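Alpha-1,2-mannosyltransferase (Ktr4), putative (Neosartorya fumigata, PDB 7BOP) is a putative alpha-1,2-mannosyltransferase of the GT-A fold class, modelled with guanosine-5'-diphosphate and a manganese ion. Local coordinates at residues A[342-350]-A[362-373]. Residues are numbered along the deposited sequence; the frame is centred on the assembly and turned at random.
With MN (manganese (II) ion), chain G.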
loop_
_atom_site.group_PDB
_atom_site.type_symbol
_atom_site.label_atom_id
_atom_site.label_comp_id
_atom_site.label_asym_id
_atom_site.label_seq_id
_atom_site.Cartn_x
_atom_site.Cartn_y
_atom_site.Cartn_z
ATOM N N ASN A 342 -1.494 -10.167 6.842
ATOM C CA ASN A 342 -2.407 -10.877 5.944
ATOM C C ASN A 342 -3.577 -9.978 5.566
ATOM O O ASN A 342 -4.241 -9.425 6.445
ATOM C CB ASN A 342 -2.907 -12.183 6.597
ATOM C CG ASN A 342 -4.164 -12.764 5.937
ATOM O OD1 ASN A 342 -5.183 -12.930 6.600
ATOM N ND2 ASN A 342 -4.092 -13.094 4.646
ATOM N N HIS A 343 -3.781 -9.809 4.263
ATOM C CA HIS A 343 -5.059 -9.370 3.668
ATOM C C HIS A 343 -5.399 -10.532 2.747
ATOM O O HIS A 343 -4.543 -10.962 1.972
ATOM C CB HIS A 343 -4.880 -8.050 2.869
ATOM C CG HIS A 343 -6.147 -7.483 2.255
ATOM N ND1 HIS A 343 -6.814 -8.085 1.209
ATOM C CD2 HIS A 343 -6.812 -6.317 2.488
ATOM C CE1 HIS A 343 -7.857 -7.345 0.860
ATOM N NE2 HIS A 343 -7.879 -6.255 1.612
ATOM N N ILE A 344 -6.628 -11.038 2.811
ATOM C CA ILE A 344 -7.007 -12.245 2.052
ATOM C C ILE A 344 -6.633 -12.038 0.570
ATOM O O ILE A 344 -6.910 -10.970 0.046
ATOM C CB ILE A 344 -8.529 -12.545 2.194
ATOM C CG1 ILE A 344 -8.853 -12.985 3.629
ATOM C CG2 ILE A 344 -8.985 -13.634 1.216
ATOM C CD1 ILE A 344 -10.308 -12.816 4.021
ATOM N N PRO A 345 -5.987 -12.985 -0.114
ATOM C CA PRO A 345 -5.586 -14.302 0.363
ATOM C C PRO A 345 -4.066 -14.439 0.583
ATOM O O PRO A 345 -3.559 -15.563 0.575
ATOM C CB PRO A 345 -6.024 -15.185 -0.811
ATOM C CG PRO A 345 -5.665 -14.346 -2.004
ATOM C CD PRO A 345 -5.897 -12.915 -1.587
ATOM N N TYR A 346 -3.347 -13.330 0.788
ATOM C CA TYR A 346 -1.875 -13.365 0.806
ATOM C C TYR A 346 -1.261 -12.966 2.145
ATOM O O TYR A 346 -1.902 -12.295 2.981
ATOM C CB TYR A 346 -1.284 -12.502 -0.319
ATOM C CG TYR A 346 -1.785 -12.869 -1.688
ATOM C CD1 TYR A 346 -1.540 -14.139 -2.230
ATOM C CD2 TYR A 346 -2.507 -11.956 -2.453
ATOM C CE1 TYR A 346 -2.011 -14.474 -3.491
ATOM C CE2 TYR A 346 -2.964 -12.276 -3.721
ATOM C CZ TYR A 346 -2.723 -13.537 -4.229
ATOM O OH TYR A 346 -3.193 -13.849 -5.473
ATOM N N TYR A 347 -0.014 -13.399 2.332
ATOM C CA TYR A 347 0.680 -13.321 3.619
ATOM C C TYR A 347 2.116 -12.838 3.469
ATOM O O TYR A 347 2.772 -13.120 2.477
ATOM C CB TYR A 347 0.751 -14.698 4.288
ATOM C CG TYR A 347 -0.584 -15.271 4.651
ATOM C CD1 TYR A 347 -1.395 -15.861 3.679
ATOM C CD2 TYR A 347 -1.051 -15.223 5.957
ATOM C CE1 TYR A 347 -2.637 -16.372 4.000
ATOM C CE2 TYR A 347 -2.294 -15.733 6.288
ATOM C CZ TYR A 347 -3.078 -16.309 5.311
ATOM O OH TYR A 347 -4.319 -16.803 5.630
ATOM N N ASN A 348 2.561 -12.101 4.478
ATOM C CA ASN A 348 3.959 -11.929 4.795
ATOM C C ASN A 348 4.122 -12.466 6.216
ATOM O O ASN A 348 3.724 -11.806 7.185
ATOM C CB ASN A 348 4.370 -10.465 4.729
ATOM C CG ASN A 348 5.805 -10.263 5.136
ATOM O OD1 ASN A 348 6.725 -10.547 4.373
ATOM N ND2 ASN A 348 6.011 -9.823 6.362
ATOM N N CYS A 349 4.631 -13.689 6.336
ATOM C CA CYS A 349 4.816 -14.324 7.656
ATOM C C CYS A 349 6.287 -14.651 7.878
ATOM O O CYS A 349 6.803 -15.639 7.332
ATOM C CB CYS A 349 3.942 -15.567 7.780
ATOM S SG CYS A 349 4.035 -16.400 9.378
ATOM N N PRO A 350 6.980 -13.826 8.683
ATOM C CA PRO A 350 8.386 -14.099 8.936
ATOM C C PRO A 350 8.601 -15.178 9.995
ATOM O O PRO A 350 7.724 -15.429 10.823
ATOM C CB PRO A 350 8.909 -12.758 9.436
ATOM C CG PRO A 350 7.740 -12.175 10.159
ATOM C CD PRO A 350 6.523 -12.623 9.409
ATOM N N GLN A 362 4.666 -19.085 3.935
ATOM C CA GLN A 362 3.516 -19.508 3.150
ATOM C C GLN A 362 2.900 -18.249 2.578
ATOM O O GLN A 362 2.361 -17.424 3.318
ATOM C CB GLN A 362 2.492 -20.255 3.991
ATOM C CG GLN A 362 1.295 -20.742 3.187
ATOM C CD GLN A 362 0.268 -21.470 4.034
ATOM O OE1 GLN A 362 0.596 -22.078 5.052
ATOM N NE2 GLN A 362 -0.995 -21.411 3.607
ATOM N N PHE A 363 2.972 -18.128 1.256
ATOM C CA PHE A 363 2.587 -16.912 0.546
ATOM C C PHE A 363 1.060 -16.729 0.448
ATOM O O PHE A 363 0.563 -15.598 0.525
ATOM C CB PHE A 363 3.236 -16.910 -0.849
ATOM C CG PHE A 363 2.695 -15.858 -1.769
ATOM C CD1 PHE A 363 2.842 -14.513 -1.467
ATOM C CD2 PHE A 363 2.017 -16.214 -2.931
ATOM C CE1 PHE A 363 2.321 -13.541 -2.305
ATOM C CE2 PHE A 363 1.505 -15.251 -3.772
ATOM C CZ PHE A 363 1.656 -13.913 -3.461
ATOM N N TYR A 364 0.327 -17.835 0.285
ATOM C CA TYR A 364 -1.094 -17.779 -0.038
ATOM C C TYR A 364 -1.897 -18.814 0.744
ATOM O O TYR A 364 -1.359 -19.837 1.168
ATOM C CB TYR A 364 -1.304 -18.020 -1.542
ATOM C CG TYR A 364 -0.992 -19.444 -1.971
ATOM C CD1 TYR A 364 0.311 -19.835 -2.287
ATOM C CD2 TYR A 364 -1.998 -20.402 -2.044
ATOM C CE1 TYR A 364 0.605 -21.147 -2.660
ATOM C CE2 TYR A 364 -1.719 -21.715 -2.410
ATOM C CZ TYR A 364 -0.421 -22.081 -2.719
ATOM O OH TYR A 364 -0.167 -23.380 -3.087
ATOM N N ALA A 365 -3.187 -18.534 0.897
ATOM C CA ALA A 365 -4.168 -19.513 1.353
ATOM C C ALA A 365 -5.240 -19.605 0.275
ATOM O O ALA A 365 -5.860 -18.599 -0.063
ATOM C CB ALA A 365 -4.783 -19.083 2.675
ATOM N N GLY A 366 -5.462 -20.806 -0.253
ATOM C CA GLY A 366 -6.450 -21.030 -1.313
ATOM C C GLY A 366 -5.906 -21.998 -2.347
ATOM O O GLY A 366 -5.043 -22.813 -2.045
ATOM N N ALA A 367 -6.388 -21.877 -3.578
ATOM C CA ALA A 367 -5.993 -22.780 -4.659
ATOM C C ALA A 367 -4.528 -22.573 -5.055
ATOM O O ALA A 367 -4.034 -21.438 -5.014
ATOM C CB ALA A 367 -6.883 -22.561 -5.863
ATOM N N PRO A 368 -3.842 -23.657 -5.468
ATOM C CA PRO A 368 -2.420 -23.548 -5.795
ATOM C C PRO A 368 -2.072 -22.602 -6.941
ATOM O O PRO A 368 -0.919 -22.176 -7.029
ATOM C CB PRO A 368 -2.001 -24.989 -6.135
ATOM C CG PRO A 368 -3.258 -25.739 -6.363
ATOM C CD PRO A 368 -4.331 -25.045 -5.586
ATOM N N PHE A 369 -3.032 -22.274 -7.812
ATOM C CA PHE A 369 -2.762 -21.302 -8.878
ATOM C C PHE A 369 -2.466 -19.892 -8.337
ATOM O O PHE A 369 -1.953 -19.060 -9.075
ATOM C CB PHE A 369 -3.865 -21.272 -9.957
ATOM C CG PHE A 369 -5.204 -20.769 -9.479
ATOM C CD1 PHE A 369 -5.417 -19.416 -9.226
ATOM C CD2 PHE A 369 -6.278 -21.645 -9.342
ATOM C CE1 PHE A 369 -6.655 -18.950 -8.806
ATOM C CE2 PHE A 369 -7.523 -21.185 -8.933
ATOM C CZ PHE A 369 -7.710 -19.835 -8.659
ATOM N N LEU A 370 -2.786 -19.630 -7.068
ATOM C CA LEU A 370 -2.408 -18.363 -6.432
ATOM C C LEU A 370 -0.896 -18.152 -6.242
ATOM O O LEU A 370 -0.457 -17.003 -6.116
ATOM C CB LEU A 370 -3.113 -18.213 -5.095
ATOM C CG LEU A 370 -4.633 -18.088 -5.140
ATOM C CD1 LEU A 370 -5.161 -17.976 -3.718
ATOM C CD2 LEU A 370 -5.082 -16.901 -5.973
ATOM N N ALA A 371 -0.105 -19.233 -6.225
ATOM C CA ALA A 371 1.343 -19.144 -5.991
ATOM C C ALA A 371 2.066 -18.210 -6.961
ATOM O O ALA A 371 2.999 -17.507 -6.571
ATOM C CB ALA A 371 1.982 -20.531 -6.038
ATOM N N LYS A 372 1.624 -18.194 -8.218
ATOM C CA LYS A 372 2.275 -17.375 -9.257
ATOM C C LYS A 372 2.042 -15.859 -9.147
ATOM O O LYS A 372 2.590 -15.098 -9.937
ATOM C CB LYS A 372 1.867 -17.866 -10.653
ATOM C CG LYS A 372 0.420 -17.645 -11.034
ATOM C CD LYS A 372 0.144 -18.078 -12.473
ATOM C CE LYS A 372 -0.044 -19.581 -12.595
ATOM N NZ LYS A 372 -1.377 -20.003 -12.077
ATOM N N GLU A 373 1.213 -15.428 -8.200
ATOM C CA GLU A 373 0.940 -14.014 -8.009
ATOM C C GLU A 373 2.023 -13.277 -7.220
ATOM O O GLU A 373 2.003 -12.048 -7.178
ATOM C CB GLU A 373 -0.436 -13.816 -7.358
ATOM C CG GLU A 373 -1.608 -14.388 -8.156
ATOM C CD GLU A 373 -1.637 -13.944 -9.607
ATOM O OE1 GLU A 373 -1.335 -12.777 -9.902
ATOM O OE2 GLU A 373 -1.945 -14.765 -10.475
HETATM MN MN MN G . -9.283 -4.699 1.179
HETATM O O HOH W 1 4.584 -15.604 4.236
HETATM O O HOH W 2 -10.311 -4.855 3.308
HETATM O O HOH W 3 -10.794 -6.441 0.783
#
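Phe363 O is gripped by two successive residues of 342-350: Tyr347 N donates a 2.9 Å hydrogen bond to it, and the CA-H of Tyr346 approaches it at 3.3 Å, measured from Tyr346 CA. Two residues further along, Ala365 N returns a nearly straight bond to Pro345 O (3.0 Å, 161° at the hydrogen). Tyr346 and Tyr364 thus form the non-hydrogen-bonded pair of a single antiparallel bridge, joining 362-373 to strand 346-348, an outermost strand of the three-stranded antiparallel sheet with 198-199 and 341-343. One water accepts from Cys349 N and donates to Gln362 O, extending the backbone link past Tyr347.

Side-chain packing does the rest, much of it on aromatic rings. Phe363 CG lies anti to the backbone N (chi1 168°), which brings the ring alongside Tyr346, face toward Tyr346 CD1; that atom sits 3.4 Å from Phe363 CZ in a nearly parallel pair (planes 19° apart) so offset that the rings barely overlap. Pro345 lays CG over the centre of a Tyr346 face and meets Leu370 CD1 at 4.0 Å. Tyr346 OH lies 3.2 Å from Glu373 CG, a van der Waals contact, while the Glu373 carboxylate turns off to a salt bridge with Arg264. Tyr347 brings its ring edge to the small methyl of Ala365 (CE1 to CB, 3.7 Å).

Residues 343-346 form a type VI beta turn, closed by Tyr346 N to His343 O; its third position suits Pro345, since proline readily takes the cis peptide. The turn links manganese-binding His343 to the contact through the chain alone. The chemistry implies a division of labour: directional backbone bonds probably fix the register, while ring and aliphatic contacts pack strand 346-348 against Leu370 and Glu373 of 368-373.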